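Local coordinates for 6-phosphogluconate dehydrogenase, NAD-binding (PDB 6SMT), which reduces imines to amines with S enantioselectivity and binds NADPH as the reducing cofactor, at residues M21-S26 with Q47-R52; I126-D131 with R136-L141; A62-S67 with A92-I97; S67-V72 with D150-V155. All coordinates share one frame; numbering follows the deposited sequence. Where two conformers were deposited one is given.

In the fold
All four contacts belong to the NADPH-binding, Rossmann-type half of the chain and lie on or around its central sheet. Along the chain, interaction 1 closes before the others open. Interactions 3 and 4 cross one another and share S67, and interaction 2 is nested within the loop that interaction 4 closes. Interactions 1 and 2 have centres about 17 Å apart, yet M21 packs against I126 and I130, and both contacts touch the NADPH. Interactions 3 and 4, with centres about 10 Å apart, meet through the neighbouring strands 69-72 and 95-98. One pair thus shapes the cofactor site, while the other joins helices and strands away from it.

Interaction 1 (M21-S26 with Q47-R52); sequences MGQALS and QALRDR. With NDP (NADPH dihydro-nicotinamide-adenine-dinucleotide phosphate), chain L.
The dinucleotide-binding helix of the Rossmann fold, 20-31, meets the short helix 47-51 through L49, whose two methyls fit against Q23 and S26. CD1 of L49 does most of the touching: it lies 3.5 Å from OE1 of Q23 and 3.7 Å from CB of S26. The second methyl, CD2, comes down on the same S26 CB at 3.8 Å, so the leucine fork straddles the serine. Q23 crosses L49 at a slant, its chain bent at chi2 (-94°) to bring the amide oxygen over the leucine. The other end of that amide is spoken for, since NE2 hydrogen-bonds to the carbonyls of L18 and K45, and this settles which way the amide faces. S26 turns its hydroxyl back into its own helix, where OG sits 2.9 Å from O of G22. The backbone N of S26 reaches that same oxygen from the opposite face of its plane. G22 also fits the last glycine of a GxGxxG pattern with G17 and G19, the one that in Rossmann folds lets helix and strand pack closely. At the start of the helix the N of M21 donates to O1N of the NADPH at 2.9 Å (N-H...O 154°). With CG anti to the backbone N (chi1 179°) and the chain then bent twice, M21 brings its CE to 3.4 Å from C4N of the nicotinamide.

Interaction 2 (I126-D131 with R136-L141); sequences IMTPID and RGASIL. With NDP (NADPH dihydro-nicotinamide-adenine-dinucleotide phosphate), chain L; 2EH ((2S)-2-ethylhexan-1-ol), chain N.
I126 and I140 lie side by side and point the same way, as a non-hydrogen-bonded antiparallel pair should, with CG1 of I126 4.1 Å from CG2 of I140. Diagonally across, M127 and L141 meet differently: their side chains cross at about a right angle, and CG of M127 rests 3.9 Å from CG of L141. One step beyond the I126-I140 bridge, M127 N donates to S139 O in a nearly straight bond of 2.9 Å. Here the antiparallel pairing of strands 120-126 and 139-143 in the Rossmann-type sheet ends, and the chain opens into a loop lining the pocket that holds the nicotinamide and the bound 2-ethylhexanol, probably the active site. T128 adds its side chain: OG1, tucked between backbone N and carbonyl carbon (chi1 54°), accepts from S139 N at 3.2 Å and is also hydrogen-bonded to OG1 of T132, while CG2 lies 3.5 Å from O of G137. The carbonyls of I126, M127 and T128 look into the pocket. I126 O sits 3.2 Å from C5N of the NADPH, T128 O 3.5 Å from C4N, and M127 O 3.3 Å from C9 of 2-ethylhexanol. I217 of the second subunit packs against T128 and P129.

Interaction 3 (A62-S67 with A92-I97); sequences AAIAAS and AGRTVI
R94 stretches from the entrance of strand 95-98 across to the end of helix 60-65, and nearly everything it meets there is backbone carbonyl. Its CB leaves the main chain in the direction of A62-S67, and from CG to NE the chain runs extended. CG of R94 passes O of S67 at 3.7 Å. The next carbon, CD, rests against two carbonyl oxygens, 3.3 Å from O of I64 and equally far from O of S67, with CG2 of I64 alongside. NE of R94 then runs by CA of A65 at 3.7 Å. At the tip the A65 carbonyl points obliquely into one face of the guanidinium: C of A65 sits above the centre of the group, and O of A65 stands 3.2 Å from CZ of R94, over the face, where the angles are too poor for a hydrogen bond. The edge does the bonding. NH1 of R94 donates to O of S67 at 2.8 Å (N-H...O 158°). That oxygen is close to the guanidinium plane, although NH1 itself stands well above the plane of the S67 carbonyl, 69° out of it. In the fold, S67 lies just ahead of strand 69-72, so the arginine ties together the entrances of two neighbouring parallel strands joined by the beta-alpha-beta crossover through helix 77-87. A cation gathered among carbonyls where a helix finishes is probably favoured by the negative end of the helix dipole, and the A65 oxygen over the face may add electrostatic attraction to the in-plane bond to S67.

Interaction 4 (S67-V72 with D150-V155); sequences SDLALV and DEHRGV
L69, at the start of strand 69-72, faces H152 of helix 146-156 with their CA atoms 8.0 Å apart, close to where the helix is kinked: the N atoms of G154 and V155 make no bond to the turn before. L69 carries the contact with both methyls. Its chi1 of 178° swings CG away from the backbone N, so that the fork opens toward the helix, and CD1 settles over the face of the imidazole of H152, 4.0 Å from the ring centroid and only 13° off the ring normal. This is a CH-pi contact, and the nearest ring atom is ND1, 3.9 Å from CD1. The other methyl, CD2, meets CG1 of V155 tip to tip at 3.9 Å. CG of E151 lies over the other face of the H152 ring, displaced toward its rim, so the imidazole is sandwiched between aliphatic carbons. At the edge, NE2 of H152 is hydrogen-bonded to OG1 of T95 on the adjoining strand 95-98. V155 also packs on V13 of strand 12-16. The helix thus spans three neighbouring strands of the Rossmann sheet, lying across one of its faces. Aliphatic carbon covering both faces of the imidazole and the T95 hydroxyl holding NE2 together fix the rotation of the ring.

Interaction 1 (M21-S26 with Q47-R52)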
# COMPACT_ATOMS: atom_id res chain seq x y z
N MET B 21 6.96 -19.79 -9.15
CA MET B 21 8.26 -19.21 -8.79
C MET B 21 9.40 -20.21 -9.01
O MET B 21 10.47 -19.81 -9.46
CB MET B 21 8.20 -18.68 -7.36
CG MET B 21 9.52 -18.08 -6.89
SD MET B 21 10.18 -16.72 -7.88
CE MET B 21 9.20 -15.37 -7.35
N GLY B 22 9.17 -21.49 -8.74
CA GLY B 22 10.23 -22.45 -8.97
C GLY B 22 10.54 -22.56 -10.44
O GLY B 22 11.72 -22.75 -10.83
N GLN B 23 9.53 -22.46 -11.28
CA GLN B 23 9.79 -22.43 -12.76
C GLN B 23 10.61 -21.19 -13.09
O GLN B 23 11.55 -21.29 -13.91
CB GLN B 23 8.49 -22.37 -13.54
CG GLN B 23 7.59 -23.54 -13.28
CD GLN B 23 7.68 -24.71 -14.19
OE1 GLN B 23 8.24 -24.59 -15.31
NE2 GLN B 23 7.17 -25.85 -13.72
N ALA B 24 10.29 -20.02 -12.56
CA ALA B 24 11.04 -18.78 -12.83
C ALA B 24 12.49 -18.90 -12.38
O ALA B 24 13.41 -18.51 -13.08
CB ALA B 24 10.32 -17.61 -12.17
N LEU B 25 12.71 -19.44 -11.18
CA LEU B 25 14.09 -19.64 -10.67
C LEU B 25 14.84 -20.54 -11.67
O LEU B 25 15.96 -20.23 -12.01
CB LEU B 25 14.06 -20.23 -9.28
CG LEU B 25 13.52 -19.36 -8.15
CD1 LEU B 25 13.35 -20.20 -6.90
CD2 LEU B 25 14.40 -18.18 -7.86
N SER B 26 14.22 -21.66 -12.01
CA SER B 26 14.87 -22.65 -12.90
C SER B 26 15.18 -22.05 -14.26
O SER B 26 16.31 -22.24 -14.76
CB SER B 26 13.98 -23.84 -13.05
OG SER B 26 13.74 -24.53 -11.84
N GLN B 47 8.51 -30.96 -17.41
CA GLN B 47 8.76 -31.19 -18.88
C GLN B 47 9.22 -29.91 -19.56
O GLN B 47 10.21 -29.94 -20.34
CB GLN B 47 7.53 -31.74 -19.59
CG GLN B 47 7.79 -31.94 -21.10
CD GLN B 47 8.97 -32.86 -21.35
OE1 GLN B 47 9.07 -33.94 -20.76
NE2 GLN B 47 9.89 -32.44 -22.21
N ALA B 48 8.58 -28.77 -19.32
CA ALA B 48 8.94 -27.57 -20.09
C ALA B 48 10.38 -27.16 -19.70
O ALA B 48 11.10 -26.65 -20.55
CB ALA B 48 7.97 -26.46 -19.80
N LEU B 49 10.81 -27.37 -18.48
CA LEU B 49 12.20 -27.05 -18.11
C LEU B 49 13.20 -28.04 -18.72
O LEU B 49 14.31 -27.61 -19.02
CB LEU B 49 12.31 -27.04 -16.58
CG LEU B 49 11.51 -25.87 -15.99
CD1 LEU B 49 11.37 -25.99 -14.48
CD2 LEU B 49 12.17 -24.55 -16.30
N ARG B 50 12.82 -29.29 -18.83
CA ARG B 50 13.72 -30.28 -19.52
C ARG B 50 13.97 -29.82 -20.96
O ARG B 50 15.12 -29.83 -21.42
CB ARG B 50 13.12 -31.69 -19.51
CG ARG B 50 13.23 -32.38 -18.16
CD ARG B 50 13.30 -33.92 -18.23
NE ARG B 50 11.98 -34.29 -18.69
CZ ARG B 50 10.94 -34.63 -17.92
NH1 ARG B 50 11.04 -34.77 -16.61
NH2 ARG B 50 9.79 -34.89 -18.51
N ASP B 51 12.96 -29.32 -21.64
CA ASP B 51 13.12 -28.77 -23.00
C ASP B 51 14.06 -27.59 -23.06
O ASP B 51 14.74 -27.38 -24.09
CB ASP B 51 11.79 -28.40 -23.58
CG ASP B 51 10.82 -29.58 -23.78
OD1 ASP B 51 11.23 -30.84 -23.66
OD2 ASP B 51 9.66 -29.22 -24.02
N ARG B 52 14.14 -26.81 -21.98
CA ARG B 52 15.03 -25.63 -21.89
C ARG B 52 16.44 -26.05 -21.46
O ARG B 52 17.26 -25.16 -21.37
CB ARG B 52 14.43 -24.58 -20.93
CG ARG B 52 13.07 -24.08 -21.40
CD ARG B 52 12.43 -22.98 -20.56
NE ARG B 52 13.22 -21.76 -20.59
CZ ARG B 52 12.97 -20.69 -21.35
NH1 ARG B 52 11.95 -20.72 -22.19
NH2 ARG B 52 13.75 -19.63 -21.27
PA NDP L . 3.14 -22.09 -4.00
O1A NDP L . 3.44 -21.25 -2.79
O2A NDP L . 1.73 -22.19 -4.52
O5B NDP L . 3.74 -23.53 -3.76
C5B NDP L . 3.55 -24.50 -4.81
C4B NDP L . 4.70 -25.47 -4.79
O4B NDP L . 4.78 -26.15 -3.50
C3B NDP L . 4.54 -26.58 -5.83
O3B NDP L . 5.80 -27.02 -6.31
C2B NDP L . 3.87 -27.66 -5.00
O2B NDP L . 3.98 -29.01 -5.45
C1B NDP L . 4.72 -27.54 -3.75
N9A NDP L . 4.16 -28.20 -2.58
C8A NDP L . 3.05 -27.85 -1.85
N7A NDP L . 2.83 -28.65 -0.83
C5A NDP L . 3.85 -29.59 -0.89
C6A NDP L . 4.17 -30.74 -0.12
N6A NDP L . 3.52 -31.10 0.98
N1A NDP L . 5.25 -31.45 -0.50
C2A NDP L . 5.96 -31.08 -1.57
N3A NDP L . 5.74 -30.04 -2.38
C4A NDP L . 4.66 -29.35 -2.00
O3 NDP L . 4.01 -21.67 -5.28
PN NDP L . 4.87 -20.47 -5.80
O1N NDP L . 5.75 -21.00 -6.84
O2N NDP L . 3.97 -19.34 -6.15
O5D NDP L . 5.70 -19.96 -4.52
C5D NDP L . 6.71 -20.78 -3.94
C4D NDP L . 7.24 -20.02 -2.75
O4D NDP L . 7.85 -18.80 -3.24
C3D NDP L . 6.21 -19.61 -1.69
O3D NDP L . 6.69 -19.78 -0.36
C2D NDP L . 6.00 -18.13 -1.98
O2D NDP L . 5.58 -17.34 -0.88
C1D NDP L . 7.34 -17.68 -2.51
N1N NDP L . 7.27 -16.53 -3.43
C2N NDP L . 6.45 -16.58 -4.53
C3N NDP L . 6.30 -15.51 -5.35
C7N NDP L . 5.42 -15.54 -6.54
O7N NDP L . 5.33 -14.46 -7.18
N7N NDP L . 4.78 -16.63 -6.92
C4N NDP L . 6.98 -14.27 -5.06
C5N NDP L . 7.88 -14.29 -3.92
C6N NDP L . 8.03 -15.36 -3.19
P2B NDP L . 2.94 -29.49 -6.60
O1X NDP L . 3.10 -31.04 -6.58
O2X NDP L . 1.55 -29.09 -6.12
O3X NDP L . 3.26 -28.86 -7.89

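Interaction 2 (I126-D131 with R136-L141)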
# COMPACT_ATOMS: atom_id res chain seq x y z
N ILE B 126 12.34 -14.31 -1.15
CA ILE B 126 12.18 -13.62 -2.44
C ILE B 126 11.10 -12.56 -2.31
O ILE B 126 9.97 -12.86 -1.90
CB ILE B 126 11.81 -14.62 -3.56
CG1 ILE B 126 12.84 -15.76 -3.66
CG2 ILE B 126 11.65 -13.86 -4.90
CD1 ILE B 126 12.29 -16.92 -4.42
N MET B 127 11.45 -11.30 -2.56
CA MET B 127 10.59 -10.15 -2.26
C MET B 127 10.01 -9.51 -3.51
O MET B 127 9.42 -8.41 -3.40
CB MET B 127 11.41 -9.12 -1.48
CG MET B 127 12.03 -9.70 -0.22
SD MET B 127 11.02 -10.67 0.83
CE MET B 127 9.57 -9.65 1.01
N THR B 128 10.03 -10.20 -4.64
CA THR B 128 9.55 -9.64 -5.91
C THR B 128 8.84 -10.75 -6.68
O THR B 128 9.12 -11.92 -6.48
CB THR B 128 10.73 -9.00 -6.67
OG1 THR B 128 11.78 -10.00 -6.80
CG2 THR B 128 11.30 -7.80 -5.94
N PRO B 129 8.02 -10.38 -7.68
CA PRO B 129 7.20 -11.37 -8.39
C PRO B 129 7.94 -12.08 -9.51
O PRO B 129 9.12 -11.78 -9.84
CB PRO B 129 6.05 -10.49 -8.96
CG PRO B 129 6.65 -9.19 -9.11
CD PRO B 129 7.54 -8.98 -7.89
N ILE B 130 7.32 -13.09 -10.10
CA ILE B 130 8.06 -14.01 -11.00
C ILE B 130 8.66 -13.29 -12.22
O ILE B 130 9.74 -13.70 -12.64
CB ILE B 130 7.26 -15.24 -11.43
CG1 ILE B 130 6.12 -14.82 -12.31
CG2 ILE B 130 6.85 -16.09 -10.28
CD1 ILE B 130 5.51 -16.02 -13.07
N ASP B 131 8.01 -12.24 -12.69
CA ASP B 131 8.49 -11.56 -13.93
C ASP B 131 9.90 -10.98 -13.68
O ASP B 131 10.72 -10.91 -14.66
CB ASP B 131 7.47 -10.50 -14.39
CG ASP B 131 7.30 -9.40 -13.37
OD1 ASP B 131 6.47 -9.55 -12.48
OD2 ASP B 131 8.01 -8.42 -13.48
N ARG B 136 17.71 -7.24 -12.56
CA ARG B 136 18.04 -6.36 -11.45
C ARG B 136 16.82 -5.84 -10.70
O ARG B 136 16.98 -5.30 -9.61
CB ARG B 136 18.89 -5.21 -11.98
CG ARG B 136 20.18 -5.69 -12.62
CD ARG B 136 21.20 -6.33 -11.70
NE ARG B 136 20.99 -7.76 -11.66
CZ ARG B 136 21.39 -8.54 -10.66
NH1 ARG B 136 22.11 -8.07 -9.64
NH2 ARG B 136 21.10 -9.82 -10.74
N GLY B 137 15.61 -6.10 -11.17
CA GLY B 137 14.38 -5.75 -10.45
C GLY B 137 14.00 -6.77 -9.38
O GLY B 137 13.02 -6.47 -8.68
N ALA B 138 14.67 -7.90 -9.36
CA ALA B 138 14.38 -8.85 -8.26
C ALA B 138 15.18 -8.52 -7.05
O ALA B 138 16.31 -8.02 -7.13
CB ALA B 138 14.66 -10.28 -8.70
N SER B 139 14.65 -8.95 -5.90
CA SER B 139 15.36 -8.82 -4.61
C SER B 139 15.15 -10.08 -3.81
O SER B 139 14.00 -10.48 -3.61
CB SER B 139 14.87 -7.62 -3.84
OG SER B 139 15.42 -7.59 -2.52
N ILE B 140 16.25 -10.66 -3.31
CA ILE B 140 16.20 -11.87 -2.46
C ILE B 140 17.04 -11.55 -1.24
O ILE B 140 18.21 -11.08 -1.34
CB ILE B 140 16.65 -13.13 -3.21
CG1 ILE B 140 15.95 -13.29 -4.56
CG2 ILE B 140 16.39 -14.32 -2.29
CD1 ILE B 140 16.43 -14.47 -5.34
N LEU B 141 16.48 -11.81 -0.07
CA LEU B 141 17.17 -11.62 1.23
C LEU B 141 17.67 -12.97 1.72
O LEU B 141 16.97 -14.02 1.54
CB LEU B 141 16.20 -11.05 2.28
CG LEU B 141 15.37 -9.90 1.81
CD1 LEU B 141 14.53 -9.41 2.97
CD2 LEU B 141 16.21 -8.79 1.31
PA NDP L . 3.14 -22.09 -4.00
O1A NDP L . 3.44 -21.25 -2.79
O2A NDP L . 1.73 -22.19 -4.52
O5B NDP L . 3.74 -23.53 -3.76
C5B NDP L . 3.55 -24.50 -4.81
C4B NDP L . 4.70 -25.47 -4.79
O4B NDP L . 4.78 -26.15 -3.50
C3B NDP L . 4.54 -26.58 -5.83
O3B NDP L . 5.80 -27.02 -6.31
C2B NDP L . 3.87 -27.66 -5.00
O2B NDP L . 3.98 -29.01 -5.45
C1B NDP L . 4.72 -27.54 -3.75
N9A NDP L . 4.16 -28.20 -2.58
C8A NDP L . 3.05 -27.85 -1.85
N7A NDP L . 2.83 -28.65 -0.83
C5A NDP L . 3.85 -29.59 -0.89
C6A NDP L . 4.17 -30.74 -0.12
N6A NDP L . 3.52 -31.10 0.98
N1A NDP L . 5.25 -31.45 -0.50
C2A NDP L . 5.96 -31.08 -1.57
N3A NDP L . 5.74 -30.04 -2.38
C4A NDP L . 4.66 -29.35 -2.00
O3 NDP L . 4.01 -21.67 -5.28
PN NDP L . 4.87 -20.47 -5.80
O1N NDP L . 5.75 -21.00 -6.84
O2N NDP L . 3.97 -19.34 -6.15
O5D NDP L . 5.70 -19.96 -4.52
C5D NDP L . 6.71 -20.78 -3.94
C4D NDP L . 7.24 -20.02 -2.75
O4D NDP L . 7.85 -18.80 -3.24
C3D NDP L . 6.21 -19.61 -1.69
O3D NDP L . 6.69 -19.78 -0.36
C2D NDP L . 6.00 -18.13 -1.98
O2D NDP L . 5.58 -17.34 -0.88
C1D NDP L . 7.34 -17.68 -2.51
N1N NDP L . 7.27 -16.53 -3.43
C2N NDP L . 6.45 -16.58 -4.53
C3N NDP L . 6.30 -15.51 -5.35
C7N NDP L . 5.42 -15.54 -6.54
O7N NDP L . 5.33 -14.46 -7.18
N7N NDP L . 4.78 -16.63 -6.92
C4N NDP L . 6.98 -14.27 -5.06
C5N NDP L . 7.88 -14.29 -3.92
C6N NDP L . 8.03 -15.36 -3.19
P2B NDP L . 2.94 -29.49 -6.60
O1X NDP L . 3.10 -31.04 -6.58
O2X NDP L . 1.55 -29.09 -6.12
O3X NDP L . 3.26 -28.86 -7.89
C7 2EH N . 4.56 -11.94 -2.52
C8 2EH N . 6.27 -10.40 -3.53
C9 2EH N . 6.56 -9.69 -2.23
C12 2EH N . 3.08 -11.57 -5.26
C7A 2EH N . 4.85 -10.93 -3.63
O7C 2EH N . 4.80 -13.33 -2.76
CBA 2EH N . 4.52 -11.36 -5.03
CCA 2EH N . 2.64 -11.37 -6.66
CCB 2EH N . 1.13 -11.10 -6.68

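Interaction 3 (A62-S67 with A92-I97)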
# COMPACT_ATOMS: atom_id res chain seq x y z
N ALA B 62 17.73 -37.92 -4.96
CA ALA B 62 18.49 -37.91 -6.22
C ALA B 62 18.67 -36.48 -6.75
O ALA B 62 19.77 -36.15 -7.21
CB ALA B 62 17.81 -38.76 -7.26
N ALA B 63 17.66 -35.66 -6.54
CA ALA B 63 17.76 -34.23 -6.97
C ALA B 63 18.87 -33.53 -6.19
O ALA B 63 19.68 -32.85 -6.81
CB ALA B 63 16.41 -33.60 -6.80
N ILE B 64 18.85 -33.62 -4.88
CA ILE B 64 19.84 -32.92 -4.03
C ILE B 64 21.24 -33.50 -4.28
O ILE B 64 22.21 -32.78 -4.44
CB ILE B 64 19.38 -32.95 -2.56
CG1 ILE B 64 18.17 -32.03 -2.44
CG2 ILE B 64 20.53 -32.55 -1.66
CD1 ILE B 64 17.53 -32.09 -1.13
N ALA B 65 21.32 -34.84 -4.45
CA ALA B 65 22.66 -35.43 -4.68
C ALA B 65 23.27 -35.03 -6.00
O ALA B 65 24.51 -35.17 -6.14
CB ALA B 65 22.53 -36.95 -4.61
N ALA B 66 22.50 -34.49 -6.95
CA ALA B 66 23.00 -34.10 -8.27
C ALA B 66 23.84 -32.83 -8.23
O ALA B 66 24.58 -32.55 -9.19
CB ALA B 66 21.87 -33.97 -9.21
N SER B 67 23.70 -31.99 -7.19
CA SER B 67 24.23 -30.64 -7.20
C SER B 67 24.93 -30.20 -5.92
O SER B 67 24.65 -30.71 -4.85
CB SER B 67 23.10 -29.64 -7.50
OG SER B 67 22.33 -29.99 -8.66
N ALA B 92 24.15 -34.16 2.77
CA ALA B 92 25.44 -34.18 3.46
C ALA B 92 26.50 -33.51 2.59
O ALA B 92 26.63 -33.93 1.40
CB ALA B 92 25.84 -35.64 3.81
N GLY B 93 27.27 -32.60 3.12
CA GLY B 93 28.36 -31.96 2.36
C GLY B 93 27.87 -30.99 1.27
O GLY B 93 28.69 -30.52 0.50
N ARG B 94 26.57 -30.72 1.25
CA ARG B 94 26.02 -29.79 0.24
C ARG B 94 25.37 -28.63 0.97
O ARG B 94 25.27 -28.61 2.16
CB ARG B 94 24.99 -30.55 -0.58
CG ARG B 94 25.59 -31.71 -1.39
CD ARG B 94 24.59 -32.54 -2.16
NE ARG B 94 25.22 -33.81 -2.54
CZ ARG B 94 26.01 -33.97 -3.56
NH1 ARG B 94 26.11 -33.01 -4.46
NH2 ARG B 94 26.60 -35.15 -3.77
N THR B 95 24.91 -27.66 0.20
CA THR B 95 24.22 -26.46 0.73
C THR B 95 22.78 -26.48 0.31
O THR B 95 22.49 -26.68 -0.88
CB THR B 95 24.86 -25.17 0.19
OG1 THR B 95 26.22 -25.18 0.67
CG2 THR B 95 24.17 -23.93 0.74
N VAL B 96 21.86 -26.26 1.24
CA VAL B 96 20.41 -26.18 0.94
C VAL B 96 20.03 -24.74 1.26
O VAL B 96 20.43 -24.20 2.32
CB VAL B 96 19.61 -27.11 1.85
CG1 VAL B 96 18.13 -26.87 1.72
CG2 VAL B 96 19.98 -28.56 1.54
N ILE B 97 19.29 -24.09 0.36
CA ILE B 97 18.74 -22.75 0.64
C ILE B 97 17.23 -22.88 0.61
O ILE B 97 16.62 -23.20 -0.43
CB ILE B 97 19.24 -21.69 -0.35
CG1 ILE B 97 20.77 -21.66 -0.30
CG2 ILE B 97 18.61 -20.36 -0.04
CD1 ILE B 97 21.38 -20.58 -1.21

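Interaction 4 (S67-V72 with D150-V155)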
# COMPACT_ATOMS: atom_id res chain seq x y z
N SER B 67 23.70 -31.99 -7.19
CA SER B 67 24.23 -30.64 -7.20
C SER B 67 24.93 -30.20 -5.92
O SER B 67 24.65 -30.71 -4.85
CB SER B 67 23.10 -29.64 -7.50
OG SER B 67 22.33 -29.99 -8.66
N ASP B 68 25.72 -29.17 -6.04
CA ASP B 68 26.40 -28.59 -4.85
C ASP B 68 25.43 -27.71 -4.05
O ASP B 68 25.63 -27.60 -2.84
CB ASP B 68 27.59 -27.75 -5.28
CG ASP B 68 28.70 -28.58 -5.92
OD1 ASP B 68 28.78 -29.76 -5.60
OD2 ASP B 68 29.46 -27.97 -6.64
N LEU B 69 24.36 -27.24 -4.67
CA LEU B 69 23.44 -26.22 -4.10
C LEU B 69 22.05 -26.63 -4.44
O LEU B 69 21.78 -26.87 -5.62
CB LEU B 69 23.78 -24.87 -4.71
CG LEU B 69 22.91 -23.70 -4.29
CD1 LEU B 69 23.09 -23.42 -2.80
CD2 LEU B 69 23.25 -22.44 -5.05
N ALA B 70 21.15 -26.67 -3.47
CA ALA B 70 19.75 -27.02 -3.63
C ALA B 70 18.86 -25.86 -3.14
O ALA B 70 19.09 -25.41 -2.02
CB ALA B 70 19.34 -28.27 -2.93
N LEU B 71 17.97 -25.38 -3.99
CA LEU B 71 16.99 -24.35 -3.62
C LEU B 71 15.65 -25.00 -3.41
O LEU B 71 15.21 -25.78 -4.31
CB LEU B 71 16.87 -23.30 -4.74
CG LEU B 71 18.17 -22.75 -5.25
CD1 LEU B 71 17.91 -21.68 -6.31
CD2 LEU B 71 19.06 -22.20 -4.17
N VAL B 72 14.98 -24.78 -2.29
CA VAL B 72 13.67 -25.37 -1.99
C VAL B 72 12.58 -24.29 -2.00
O VAL B 72 12.59 -23.41 -1.16
CB VAL B 72 13.67 -26.18 -0.70
CG1 VAL B 72 12.38 -26.93 -0.61
CG2 VAL B 72 14.90 -27.08 -0.55
N ASP B 150 28.64 -16.01 0.90
CA ASP B 150 29.70 -15.56 -0.03
C ASP B 150 30.09 -16.69 -0.99
O ASP B 150 30.37 -16.39 -2.18
CB ASP B 150 30.91 -15.07 0.78
CG ASP B 150 30.58 -13.85 1.61
OD1 ASP B 150 29.71 -13.02 1.23
OD2 ASP B 150 31.30 -13.65 2.59
N GLU B 151 30.14 -17.91 -0.53
CA GLU B 151 30.49 -19.13 -1.32
C GLU B 151 29.56 -19.25 -2.51
O GLU B 151 30.00 -19.66 -3.61
CB GLU B 151 30.48 -20.39 -0.47
CG GLU B 151 30.65 -21.69 -1.24
CD GLU B 151 30.73 -22.94 -0.37
OE1 GLU B 151 30.89 -22.79 0.89
OE2 GLU B 151 30.65 -24.03 -0.95
N HIS B 152 28.25 -18.95 -2.34
CA HIS B 152 27.20 -19.24 -3.34
C HIS B 152 26.71 -17.97 -4.06
O HIS B 152 25.93 -18.10 -4.95
CB HIS B 152 26.01 -19.96 -2.67
CG HIS B 152 26.46 -21.29 -2.20
ND1 HIS B 152 26.83 -22.30 -3.13
CD2 HIS B 152 26.65 -21.83 -0.96
CE1 HIS B 152 27.27 -23.36 -2.42
NE2 HIS B 152 27.12 -23.10 -1.11
N ARG B 153 27.19 -16.81 -3.69
CA ARG B 153 26.68 -15.49 -4.16
C ARG B 153 26.86 -15.43 -5.66
O ARG B 153 25.99 -14.84 -6.28
CB ARG B 153 27.52 -14.37 -3.48
CG ARG B 153 27.05 -12.97 -3.82
CD ARG B 153 28.01 -11.89 -3.34
NE ARG B 153 27.23 -10.76 -2.84
CZ ARG B 153 26.38 -10.04 -3.57
NH1 ARG B 153 26.24 -10.26 -4.85
NH2 ARG B 153 25.67 -9.07 -3.01
N GLY B 154 27.88 -16.03 -6.25
CA GLY B 154 28.13 -15.95 -7.70
C GLY B 154 27.05 -16.67 -8.51
O GLY B 154 26.59 -16.13 -9.52
N VAL B 155 26.59 -17.82 -8.08
CA VAL B 155 25.40 -18.49 -8.66
C VAL B 155 24.17 -17.65 -8.35
O VAL B 155 23.33 -17.38 -9.22
CB VAL B 155 25.30 -19.92 -8.17
CG1 VAL B 155 23.94 -20.53 -8.38
CG2 VAL B 155 26.42 -20.71 -8.83